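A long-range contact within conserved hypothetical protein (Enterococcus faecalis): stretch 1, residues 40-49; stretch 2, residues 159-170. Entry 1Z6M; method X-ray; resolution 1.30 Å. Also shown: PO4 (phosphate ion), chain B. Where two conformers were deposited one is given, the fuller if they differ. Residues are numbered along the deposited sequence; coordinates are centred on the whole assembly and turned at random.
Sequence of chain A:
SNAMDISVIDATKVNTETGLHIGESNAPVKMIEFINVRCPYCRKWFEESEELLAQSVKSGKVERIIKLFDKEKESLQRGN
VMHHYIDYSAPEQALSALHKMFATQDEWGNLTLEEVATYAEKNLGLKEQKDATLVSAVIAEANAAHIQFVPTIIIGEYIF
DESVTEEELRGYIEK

Stretch 1 (40-49) PYCRKWFEES
Stretch 2, residues 159-170: IFDESVTEEELR

Residues 40-49 form a helix, held by i to i+4 bonds such as Trp 45 N to Tyr 41 O (3.0 Å). The second stretch leaves a strand at Phe 160, makes a type I turn from Asp 161 to Val 164, and enters a helix at Glu 166. The helix axes approach to 11.7 Å at a signed angle of -75°, so the turn makes much of the contact: the CA atoms of Trp 45 and Glu 162 lie 4.5 Å apart, those of Ser 49 and Glu 166 6.9 Å.

Trp 45 (chi1 157°, t; chi2 -111°) starts sideways, but its indole reaches into an apolar pocket. CZ3, at the tip of the six-membered ring, lies 3.8 Å from Val 164 CG1, 3.9 Å from Leu 169 CD2 and 4.0 Å from Phe 160 CE1; carbon neighbours suit it. Val 164 (p) presents CG1 to the indole edge, Phe 160 (p, chi2 95°) starts sideways but its end comes nearer, and Leu 169 (t, p) points toward the first stretch, its CD2 also 3.9 Å from Ser 49 CB. Ser 49 (p) turns its hydroxyl back, OG donating to Trp 45 O at 2.8 Å.

Glu 162 (p, m, chi3 -19°) folds along the first helix. Its CB is 3.4 Å from Tyr 41 O, and its OE2 meets the edge of the Tyr 41 ring (m, chi2 77°), 3.4 Å from CD2, where the C-H dipoles suit a carboxylate.

Glu 48 (p, t, chi3 -8°) has CB pointing toward the second stretch and OE2 2.6 Å from Glu 162 O, suggesting a protonated acid. A water oxygen lies 2.9 Å from both Glu 48 OE1 and Val 164 O. Glu 166 (m, m, chi3 -76°) brings CD 3.0 Å from Glu 48 O, acceptors facing without a hydrogen bond.

Asp 161 (p) OD1 accepts from Ser 163 N (2.9 Å) and OG (2.7 Å), bracing the turn. Thr 165 (p) OG1 caps the helix, accepting from Glu 168 N (3.1 Å).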

# COMPACT_ATOMS: atom_id res chain seq x y z
N PRO A 40 3.07 1.41 10.99
CA PRO A 40 4.15 0.45 11.25
C PRO A 40 3.76 -1.01 10.93
O PRO A 40 4.64 -1.86 10.69
CB PRO A 40 4.43 0.65 12.73
CG PRO A 40 3.12 1.08 13.31
CD PRO A 40 2.51 1.97 12.24
N TYR A 41 2.46 -1.28 10.88
CA TYR A 41 2.01 -2.62 10.50
C TYR A 41 2.20 -2.78 8.99
O TYR A 41 2.61 -3.83 8.52
CB TYR A 41 0.55 -2.85 10.92
CG TYR A 41 0.29 -2.71 12.40
CD1 TYR A 41 0.20 -1.46 13.00
CD2 TYR A 41 0.09 -3.84 13.19
CE1 TYR A 41 -0.07 -1.33 14.35
CE2 TYR A 41 -0.18 -3.72 14.55
CZ TYR A 41 -0.25 -2.46 15.12
OH TYR A 41 -0.53 -2.30 16.45
N CYS A 42 1.91 -1.71 8.24
CA CYS A 42 2.19 -1.68 6.80
C CYS A 42 3.70 -1.77 6.55
O CYS A 42 4.12 -2.45 5.62
CB CYS A 42 1.63 -0.43 6.15
SG CYS A 42 -0.16 -0.39 6.15
N ARG A 43 4.50 -1.11 7.39
CA ARG A 43 5.96 -1.23 7.29
C ARG A 43 6.41 -2.68 7.44
O ARG A 43 7.25 -3.16 6.66
CB ARG A 43 6.67 -0.33 8.32
CG ARG A 43 8.20 -0.42 8.28
CD ARG A 43 8.87 0.50 9.31
NE ARG A 43 8.49 0.13 10.67
CZ ARG A 43 8.75 0.84 11.76
NH1 ARG A 43 9.44 1.96 11.70
NH2 ARG A 43 8.32 0.39 12.93
N LYS A 44 5.85 -3.39 8.42
CA LYS A 44 6.15 -4.80 8.66
C LYS A 44 5.76 -5.64 7.44
O LYS A 44 6.54 -6.48 6.98
CB LYS A 44 5.42 -5.29 9.91
CG LYS A 44 5.64 -6.76 10.25
CD LYS A 44 7.05 -7.03 10.77
CE LYS A 44 7.34 -8.52 10.94
NZ LYS A 44 6.49 -9.18 11.97
N TRP A 45 4.55 -5.43 6.93
CA TRP A 45 4.11 -6.12 5.71
C TRP A 45 5.12 -5.90 4.58
O TRP A 45 5.55 -6.86 3.92
CB TRP A 45 2.71 -5.64 5.29
CG TRP A 45 2.41 -5.87 3.82
CD1 TRP A 45 2.26 -4.89 2.86
CD2 TRP A 45 2.30 -7.13 3.13
NE1 TRP A 45 2.03 -5.47 1.64
CE2 TRP A 45 2.06 -6.84 1.77
CE3 TRP A 45 2.38 -8.47 3.53
CZ2 TRP A 45 1.88 -7.84 0.81
CZ3 TRP A 45 2.19 -9.46 2.57
CH2 TRP A 45 1.95 -9.14 1.23
N PHE A 46 5.51 -4.65 4.35
CA PHE A 46 6.40 -4.34 3.24
C PHE A 46 7.77 -5.00 3.40
O PHE A 46 8.31 -5.53 2.43
CB PHE A 46 6.53 -2.84 3.05
CG PHE A 46 5.97 -2.34 1.76
CD1 PHE A 46 4.62 -2.50 1.45
CD2 PHE A 46 6.80 -1.71 0.83
CE1 PHE A 46 4.11 -2.02 0.24
CE2 PHE A 46 6.29 -1.23 -0.37
CZ PHE A 46 4.94 -1.40 -0.66
N GLU A 47 8.34 -4.96 4.60
CA GLU A 47 9.68 -5.55 4.74
C GLU A 47 9.64 -7.08 4.67
O GLU A 47 10.50 -7.69 4.03
CB GLU A 47 10.41 -5.04 6.00
CG GLU A 47 9.90 -5.57 7.34
CD GLU A 47 10.50 -6.93 7.75
OE1 GLU A 47 10.10 -7.44 8.81
OE2 GLU A 47 11.34 -7.50 7.04
N GLU A 48 8.65 -7.72 5.30
CA GLU A 48 8.67 -9.17 5.42
C GLU A 48 8.35 -9.85 4.09
O GLU A 48 8.77 -10.99 3.88
CB GLU A 48 7.71 -9.64 6.51
CG GLU A 48 6.25 -9.52 6.13
CD GLU A 48 5.29 -9.70 7.29
OE1 GLU A 48 5.72 -10.08 8.40
OE2 GLU A 48 4.08 -9.44 7.08
N SER A 49 7.65 -9.15 3.21
CA SER A 49 7.25 -9.68 1.91
C SER A 49 8.15 -9.23 0.74
O SER A 49 7.98 -9.70 -0.38
CB SER A 49 5.80 -9.30 1.60
OG SER A 49 5.69 -7.91 1.37
N ILE A 159 -8.01 -12.77 2.24
CA ILE A 159 -7.84 -11.46 2.85
C ILE A 159 -6.91 -11.65 4.05
O ILE A 159 -7.18 -12.47 4.93
CB ILE A 159 -9.20 -10.92 3.35
CG1 ILE A 159 -10.22 -10.84 2.20
CG2 ILE A 159 -9.03 -9.56 4.01
CD1 ILE A 159 -11.67 -10.78 2.68
N PHE A 160 -5.81 -10.92 4.08
CA PHE A 160 -4.83 -11.11 5.14
C PHE A 160 -4.13 -9.79 5.44
O PHE A 160 -4.45 -8.77 4.84
CB PHE A 160 -3.84 -12.24 4.78
CG PHE A 160 -3.17 -12.08 3.44
CD1 PHE A 160 -1.92 -11.49 3.36
CD2 PHE A 160 -3.79 -12.54 2.28
CE1 PHE A 160 -1.28 -11.34 2.12
CE2 PHE A 160 -3.17 -12.39 1.05
CZ PHE A 160 -1.91 -11.81 0.97
N ASP A 161 -3.18 -9.81 6.37
CA ASP A 161 -2.49 -8.59 6.77
C ASP A 161 -1.05 -8.92 7.13
O ASP A 161 -0.53 -9.96 6.73
CB ASP A 161 -3.23 -7.91 7.94
CG ASP A 161 -3.31 -8.78 9.19
OD1 ASP A 161 -2.55 -9.76 9.28
OD2 ASP A 161 -4.10 -8.45 10.09
N GLU A 162 -0.41 -8.05 7.90
CA GLU A 162 1.01 -8.21 8.24
C GLU A 162 1.31 -9.47 9.04
O GLU A 162 2.47 -9.89 9.11
CB GLU A 162 1.52 -6.98 9.01
CG GLU A 162 1.08 -6.88 10.49
CD GLU A 162 -0.41 -6.61 10.71
OE1 GLU A 162 -1.12 -6.15 9.78
OE2 GLU A 162 -0.87 -6.86 11.85
N SER A 163 0.29 -10.09 9.63
CA SER A 163 0.50 -11.32 10.39
C SER A 163 0.79 -12.52 9.49
O SER A 163 1.25 -13.54 9.98
CB SER A 163 -0.67 -11.62 11.32
OG SER A 163 -1.83 -11.98 10.59
N VAL A 164 0.53 -12.39 8.19
CA VAL A 164 0.77 -13.49 7.25
C VAL A 164 2.22 -13.96 7.35
O VAL A 164 3.13 -13.16 7.50
CB VAL A 164 0.42 -13.05 5.80
CG1 VAL A 164 1.47 -12.09 5.23
CG2 VAL A 164 0.23 -14.27 4.91
N THR A 165 2.44 -15.27 7.28
CA THR A 165 3.81 -15.77 7.19
C THR A 165 4.18 -15.89 5.71
O THR A 165 3.30 -15.90 4.84
CB THR A 165 3.96 -17.14 7.85
OG1 THR A 165 3.26 -18.10 7.05
CG2 THR A 165 3.43 -17.15 9.29
N GLU A 166 5.47 -15.97 5.43
CA GLU A 166 5.89 -16.08 4.03
C GLU A 166 5.44 -17.40 3.39
O GLU A 166 5.11 -17.42 2.21
CB GLU A 166 7.38 -15.80 3.83
CG GLU A 166 7.77 -14.33 4.09
CD GLU A 166 7.01 -13.33 3.22
OE1 GLU A 166 7.34 -13.19 2.02
OE2 GLU A 166 6.08 -12.66 3.73
N GLU A 167 5.37 -18.47 4.17
CA GLU A 167 4.79 -19.71 3.69
C GLU A 167 3.32 -19.58 3.33
O GLU A 167 2.87 -20.07 2.32
CB GLU A 167 4.97 -20.85 4.70
CG GLU A 167 4.49 -22.19 4.14
CD GLU A 167 4.24 -23.27 5.18
OE1 GLU A 167 3.69 -22.96 6.26
OE2 GLU A 167 4.58 -24.43 4.91
N GLU A 168 2.57 -18.88 4.18
CA GLU A 168 1.16 -18.64 3.90
C GLU A 168 1.02 -17.79 2.64
O GLU A 168 0.15 -18.05 1.80
CB GLU A 168 0.48 -17.95 5.08
CG GLU A 168 0.23 -18.87 6.25
CD GLU A 168 -0.18 -18.15 7.52
OE1 GLU A 168 -0.17 -16.90 7.57
OE2 GLU A 168 -0.53 -18.84 8.50
N LEU A 169 1.88 -16.79 2.50
CA LEU A 169 1.83 -15.89 1.35
C LEU A 169 2.10 -16.66 0.05
O LEU A 169 1.38 -16.51 -0.94
CB LEU A 169 2.80 -14.73 1.53
CG LEU A 169 2.85 -13.67 0.43
CD1 LEU A 169 1.46 -13.10 0.11
CD2 LEU A 169 3.81 -12.56 0.85
N ARG A 170 3.14 -17.48 0.05
CA ARG A 170 3.38 -18.40 -1.06
C ARG A 170 2.13 -19.22 -1.36
O ARG A 170 1.75 -19.34 -2.51
CB ARG A 170 4.49 -19.38 -0.70
CG ARG A 170 5.86 -18.85 -0.75
CD ARG A 170 6.90 -19.99 -0.63
NE ARG A 170 7.34 -20.17 0.74
CZ ARG A 170 7.14 -21.25 1.50
NH1 ARG A 170 6.48 -22.31 1.06
NH2 ARG A 170 7.60 -21.25 2.74
P PO4 B . 7.71 -14.88 8.36
O1 PO4 B . 6.48 -14.96 9.24
O2 PO4 B . 7.59 -15.92 7.28
O3 PO4 B . 7.82 -13.49 7.78
O4 PO4 B . 8.90 -15.17 9.24
O HOH W 1 4.44 -12.27 9.89